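Local coordinates for protein putative mannose-6-phosphate isomerase YvyI (Bacillus subtilis, PDB 1QWR) that probably interconverts D-mannose 6-phosphate and D-fructose 6-phosphate as a zinc-dependent isomerase of carbohydrate metabolism, at residues Lys62-Ile65 and Glu66-Glu69; Ile160-Lys163 and Pro164-Tyr168. All blocks are in the same frame, centred on the assembly; numbering follows the deposited sequence.

Contact 1. Residues Lys62-Ile65 and Glu66-Glu69; sequences KTLI and ELWE
T63 caps the first turn of helix 64-70 by turning its hydroxyl onto E66: OG1 accepts from the backbone N of E66 at 3.1 Å, in a nearly straight bond (165° at the hydrogen). The first torsion places OG1 between the backbone N and the carbonyl carbon of T63 (chi1 66°), which turns the oxygen toward the N-H of E66. The carbonyl of T63 takes up the next donor, L67 N to T63 O at 3.1 Å, with the donor in the carbonyl plane. W68 N to L64 O and E69 N to I65 O, both 2.9 Å, continue the i to i+4 pattern. This is an N-cap with the T-x-x-E sequence of a capping box, and the backbone N of T63 is buried and finds no partner in the model. E66 is modelled in two conformers; in the one described the reciprocal half of the box is not formed, its carboxylate turning to K62 instead. There NZ of K62 bridges to OE1 of E66 at 2.8 Å from above the carboxylate plane, 50° out of it. The lysine reaches forward to E66, its chain bent at the last torsion, with CD passing 3.6 Å from OE1 of E66. Water 1 spans the pair, donating to OE2 of E66 and accepting only weakly from NZ of K62. On the buried side, CD1 of L64 meets CD1 of L67 at 4.2 Å. Farther out, L64 leans on F75 and L67 on Y59, while W68 anchors its indole N-H to the carbonyl of G80 and carries R72 in a cation-pi contact. Backbone hydrogen bonds join K62 to V54 and L64 to S52, on either side of T63 in the sequence.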
loop_
_atom_site.group_PDB
_atom_site.type_symbol
_atom_site.label_atom_id
_atom_site.label_comp_id
_atom_site.label_asym_id
_atom_site.label_seq_id
_atom_site.Cartn_x
_atom_site.Cartn_y
_atom_site.Cartn_z
ATOM N N LYS A 62 8.700 19.174 -7.222
ATOM C CA LYS A 62 8.747 18.177 -8.287
ATOM C C LYS A 62 7.895 16.959 -7.928
ATOM O O LYS A 62 7.719 16.662 -6.748
ATOM C CB LYS A 62 10.192 17.750 -8.524
ATOM C CG LYS A 62 11.070 18.897 -9.055
ATOM C CD LYS A 62 12.330 18.366 -9.701
ATOM C CE LYS A 62 13.186 19.496 -10.297
ATOM N NZ LYS A 62 12.486 20.287 -11.353
ATOM N N THR A 63 7.361 16.254 -8.924
ATOM C CA THR A 63 6.555 15.069 -8.621
ATOM C C THR A 63 7.499 13.880 -8.569
ATOM O O THR A 63 8.619 13.952 -9.068
ATOM C CB THR A 63 5.517 14.732 -9.701
ATOM O OG1 THR A 63 6.200 14.358 -10.911
ATOM C CG2 THR A 63 4.589 15.909 -9.959
ATOM N N LEU A 64 7.038 12.773 -7.990
ATOM C CA LEU A 64 7.890 11.598 -7.912
ATOM C C LEU A 64 8.159 11.094 -9.313
ATOM O O LEU A 64 9.189 10.490 -9.553
ATOM C CB LEU A 64 7.234 10.504 -7.063
ATOM C CG LEU A 64 8.122 9.324 -6.672
ATOM C CD1 LEU A 64 9.420 9.820 -6.002
ATOM C CD2 LEU A 64 7.346 8.420 -5.698
ATOM N N ILE A 65 7.249 11.361 -10.259
ATOM C CA ILE A 65 7.491 10.923 -11.635
ATOM C C ILE A 65 8.700 11.681 -12.214
ATOM O O ILE A 65 9.567 11.083 -12.859
ATOM C CB ILE A 65 6.250 11.172 -12.542
ATOM C CG1 ILE A 65 5.061 10.348 -12.008
ATOM C CG2 ILE A 65 6.586 10.817 -14.001
ATOM C CD1 ILE A 65 3.711 10.666 -12.637
ATOM N N GLU A 66 8.741 12.994 -12.010
ATOM C CA GLU A 66 9.857 13.793 -12.517
ATOM C C GLU A 66 11.177 13.328 -11.871
ATOM O O GLU A 66 12.226 13.318 -12.514
ATOM C CB GLU A 66 9.613 15.289 -12.257
ATOM C CG GLU A 66 10.756 16.189 -12.724
ATOM C CD GLU A 66 10.368 17.655 -12.833
ATOM O OE1 GLU A 66 11.263 18.489 -13.095
ATOM O OE2 GLU A 66 9.171 17.971 -12.671
ATOM N N LEU A 67 11.126 12.943 -10.603
ATOM C CA LEU A 67 12.331 12.438 -9.938
ATOM C C LEU A 67 12.762 11.133 -10.591
ATOM O O LEU A 67 13.932 10.914 -10.901
ATOM C CB LEU A 67 12.064 12.201 -8.452
ATOM C CG LEU A 67 12.281 13.372 -7.507
ATOM C CD1 LEU A 67 12.353 12.833 -6.079
ATOM C CD2 LEU A 67 13.593 14.083 -7.847
ATOM N N TRP A 68 11.810 10.240 -10.828
ATOM C CA TRP A 68 12.180 8.974 -11.456
ATOM C C TRP A 68 12.768 9.167 -12.864
ATOM O O TRP A 68 13.769 8.551 -13.231
ATOM C CB TRP A 68 10.960 8.051 -11.552
ATOM C CG TRP A 68 11.266 6.742 -12.155
ATOM C CD1 TRP A 68 11.034 6.329 -13.450
ATOM C CD2 TRP A 68 11.782 5.617 -11.461
ATOM N NE1 TRP A 68 11.371 5.003 -13.587
ATOM C CE2 TRP A 68 11.830 4.541 -12.378
ATOM C CE3 TRP A 68 12.202 5.409 -10.144
ATOM C CZ2 TRP A 68 12.286 3.272 -12.011
ATOM C CZ3 TRP A 68 12.653 4.138 -9.780
ATOM C CH2 TRP A 68 12.688 3.094 -10.712
ATOM N N GLU A 69 12.152 10.045 -13.652
ATOM C CA GLU A 69 12.619 10.198 -15.019
ATOM C C GLU A 69 13.847 11.069 -15.213
ATOM O O GLU A 69 14.675 10.793 -16.093
ATOM C CB GLU A 69 11.468 10.704 -15.891
ATOM C CG GLU A 69 10.246 9.769 -15.836
ATOM C CD GLU A 69 9.141 10.186 -16.794
ATOM O OE1 GLU A 69 9.231 11.308 -17.341
ATOM O OE2 GLU A 69 8.185 9.396 -16.996
HETATM O O HOH W 1 9.287 20.979 -12.061
#

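Contact 2. Residues Ile160-Lys163 and Pro164-Tyr168; sequences IKIK and PGDFY
D166 reaches back across a type II turn to K163, and every atom of its side chain meets something. CG lies anti to the carbonyl carbon of D166 (chi1 -81°), carrying the carboxylate back toward K163. CB and CG both pass 3.3 Å from O of K163, the same oxygen that accepts from N of D166 and closes the turn; G165 takes the third position, where its backbone angles call for glycine. OD1 lies 3.4 Å from CG of K163. The ammonium of that lysine stays beyond salt-bridge range, and water 3 joins the two charges, accepting from its NZ and donating to OD1 of D166. OD2 carries more: N of K163 donates to it at 3.0 Å and OH of Y168 at 2.8 Å, from opposite faces of the carboxylate plane, so that OD2 is gripped between turn backbone and phenol. Water 2, bonded to O of K161, also points at OD2 at a doubtfully short distance. The phenol is held in turn by two isoleucines, with CG2 of I162 3.5 Å from CE1 of Y168 and CG2 of I160 3.9 Å from CE2 of Y168. With an alanine in place of D166, K163 N and the Y168 hydroxyl would probably lose their shared acceptor, and the ring's tip be less firmly placed. The side chain of Y168 lies about 9 Å from those of the zinc ligands E119 and H176. The turn links strand 157-161, paired with strand 131-136 through I160 and I132, to strand 167-170, paired with strand 119-126 through Y168 and W121.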
loop_
_atom_site.group_PDB
_atom_site.type_symbol
_atom_site.label_atom_id
_atom_site.label_comp_id
_atom_site.label_asym_id
_atom_site.label_seq_id
_atom_site.Cartn_x
_atom_site.Cartn_y
_atom_site.Cartn_z
ATOM N N ILE A 160 -11.148 -14.115 6.439
ATOM C CA ILE A 160 -10.106 -14.271 7.440
ATOM C C ILE A 160 -10.302 -13.214 8.507
ATOM O O ILE A 160 -10.500 -12.044 8.192
ATOM C CB ILE A 160 -8.707 -14.093 6.827
ATOM C CG1 ILE A 160 -8.482 -15.144 5.733
ATOM C CG2 ILE A 160 -7.646 -14.202 7.918
ATOM C CD1 ILE A 160 -7.107 -15.059 5.069
ATOM N N LYS A 161 -10.262 -13.644 9.766
ATOM C CA LYS A 161 -10.430 -12.748 10.897
ATOM C C LYS A 161 -9.085 -12.070 11.113
ATOM O O LYS A 161 -8.061 -12.739 11.206
ATOM C CB LYS A 161 -10.821 -13.540 12.150
ATOM C CG LYS A 161 -11.760 -12.781 13.061
ATOM C CD LYS A 161 -11.172 -11.436 13.434
ATOM C CE LYS A 161 -12.189 -10.557 14.115
ATOM N NZ LYS A 161 -11.724 -9.154 14.120
ATOM N N ILE A 162 -9.094 -10.747 11.206
ATOM C CA ILE A 162 -7.845 -10.001 11.372
ATOM C C ILE A 162 -7.727 -9.239 12.681
ATOM O O ILE A 162 -8.720 -8.980 13.354
ATOM C CB ILE A 162 -7.667 -8.981 10.233
ATOM C CG1 ILE A 162 -8.782 -7.936 10.303
ATOM C CG2 ILE A 162 -7.689 -9.703 8.885
ATOM C CD1 ILE A 162 -8.546 -6.693 9.422
ATOM N N LYS A 163 -6.494 -8.857 13.016
ATOM C CA LYS A 163 -6.218 -8.094 14.229
ATOM C C LYS A 163 -5.069 -7.116 13.943
ATOM O O LYS A 163 -4.336 -7.276 12.967
ATOM C CB LYS A 163 -5.819 -9.048 15.369
ATOM C CG LYS A 163 -4.498 -9.786 15.153
ATOM C CD LYS A 163 -4.240 -10.790 16.288
ATOM C CE LYS A 163 -2.996 -11.636 16.013
ATOM N NZ LYS A 163 -1.753 -10.986 16.507
ATOM N N PRO A 164 -4.892 -6.098 14.792
ATOM C CA PRO A 164 -3.802 -5.140 14.551
ATOM C C PRO A 164 -2.452 -5.842 14.504
ATOM O O PRO A 164 -2.196 -6.764 15.287
ATOM C CB PRO A 164 -3.916 -4.172 15.734
ATOM C CG PRO A 164 -5.379 -4.250 16.089
ATOM C CD PRO A 164 -5.696 -5.715 15.964
ATOM N N GLY A 165 -1.584 -5.415 13.583
ATOM C CA GLY A 165 -0.288 -6.040 13.483
ATOM C C GLY A 165 -0.213 -7.125 12.425
ATOM O O GLY A 165 0.889 -7.540 12.056
ATOM N N ASP A 166 -1.360 -7.594 11.941
ATOM C CA ASP A 166 -1.371 -8.630 10.906
ATOM C C ASP A 166 -0.796 -8.160 9.565
ATOM O O ASP A 166 -0.877 -6.984 9.222
ATOM C CB ASP A 166 -2.801 -9.105 10.632
ATOM C CG ASP A 166 -3.301 -10.130 11.645
ATOM O OD1 ASP A 166 -2.536 -10.532 12.538
ATOM O OD2 ASP A 166 -4.477 -10.526 11.521
ATOM N N PHE A 167 -0.260 -9.101 8.791
ATOM C CA PHE A 167 0.266 -8.772 7.465
ATOM C C PHE A 167 -0.272 -9.789 6.483
ATOM O O PHE A 167 -0.222 -10.990 6.750
ATOM C CB PHE A 167 1.790 -8.819 7.419
ATOM C CG PHE A 167 2.371 -8.485 6.055
ATOM C CD1 PHE A 167 2.710 -7.169 5.726
ATOM C CD2 PHE A 167 2.587 -9.485 5.108
ATOM C CE1 PHE A 167 3.269 -6.854 4.466
ATOM C CE2 PHE A 167 3.138 -9.176 3.850
ATOM C CZ PHE A 167 3.478 -7.851 3.540
ATOM N N TYR A 168 -0.800 -9.306 5.359
ATOM C CA TYR A 168 -1.330 -10.188 4.315
ATOM C C TYR A 168 -0.736 -9.855 2.955
ATOM O O TYR A 168 -0.724 -8.700 2.538
ATOM C CB TYR A 168 -2.856 -10.086 4.222
ATOM C CG TYR A 168 -3.546 -10.532 5.482
ATOM C CD1 TYR A 168 -3.836 -9.626 6.494
ATOM C CD2 TYR A 168 -3.804 -11.889 5.713
ATOM C CE1 TYR A 168 -4.359 -10.055 7.724
ATOM C CE2 TYR A 168 -4.320 -12.328 6.933
ATOM C CZ TYR A 168 -4.588 -11.411 7.934
ATOM O OH TYR A 168 -5.033 -11.845 9.172
HETATM O O HOH W 2 -5.546 -12.438 12.671
HETATM O O HOH W 3 -0.447 -9.804 14.412
#

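How the contacts relate
Both contacts are local, formed by residues close in sequence, yet they lie on opposite sides of the chain's centre, 34 Å apart between centres, and share no secondary-structure element. Contact 1 starts a helix and is partly buried, with two leucines and a tryptophan buried; contact 2 is a surface turn between two strands of different sheets. In each, a short polar side chain takes a backbone N-H: a threonine hydroxyl three residues before its donor in 62-69, an aspartate three residues after it in 160-168. A direct lysine-glutamate bridge marks contact 1, whereas the lysine and aspartate of contact 2 meet through water. Contact 2 alone approaches the zinc site.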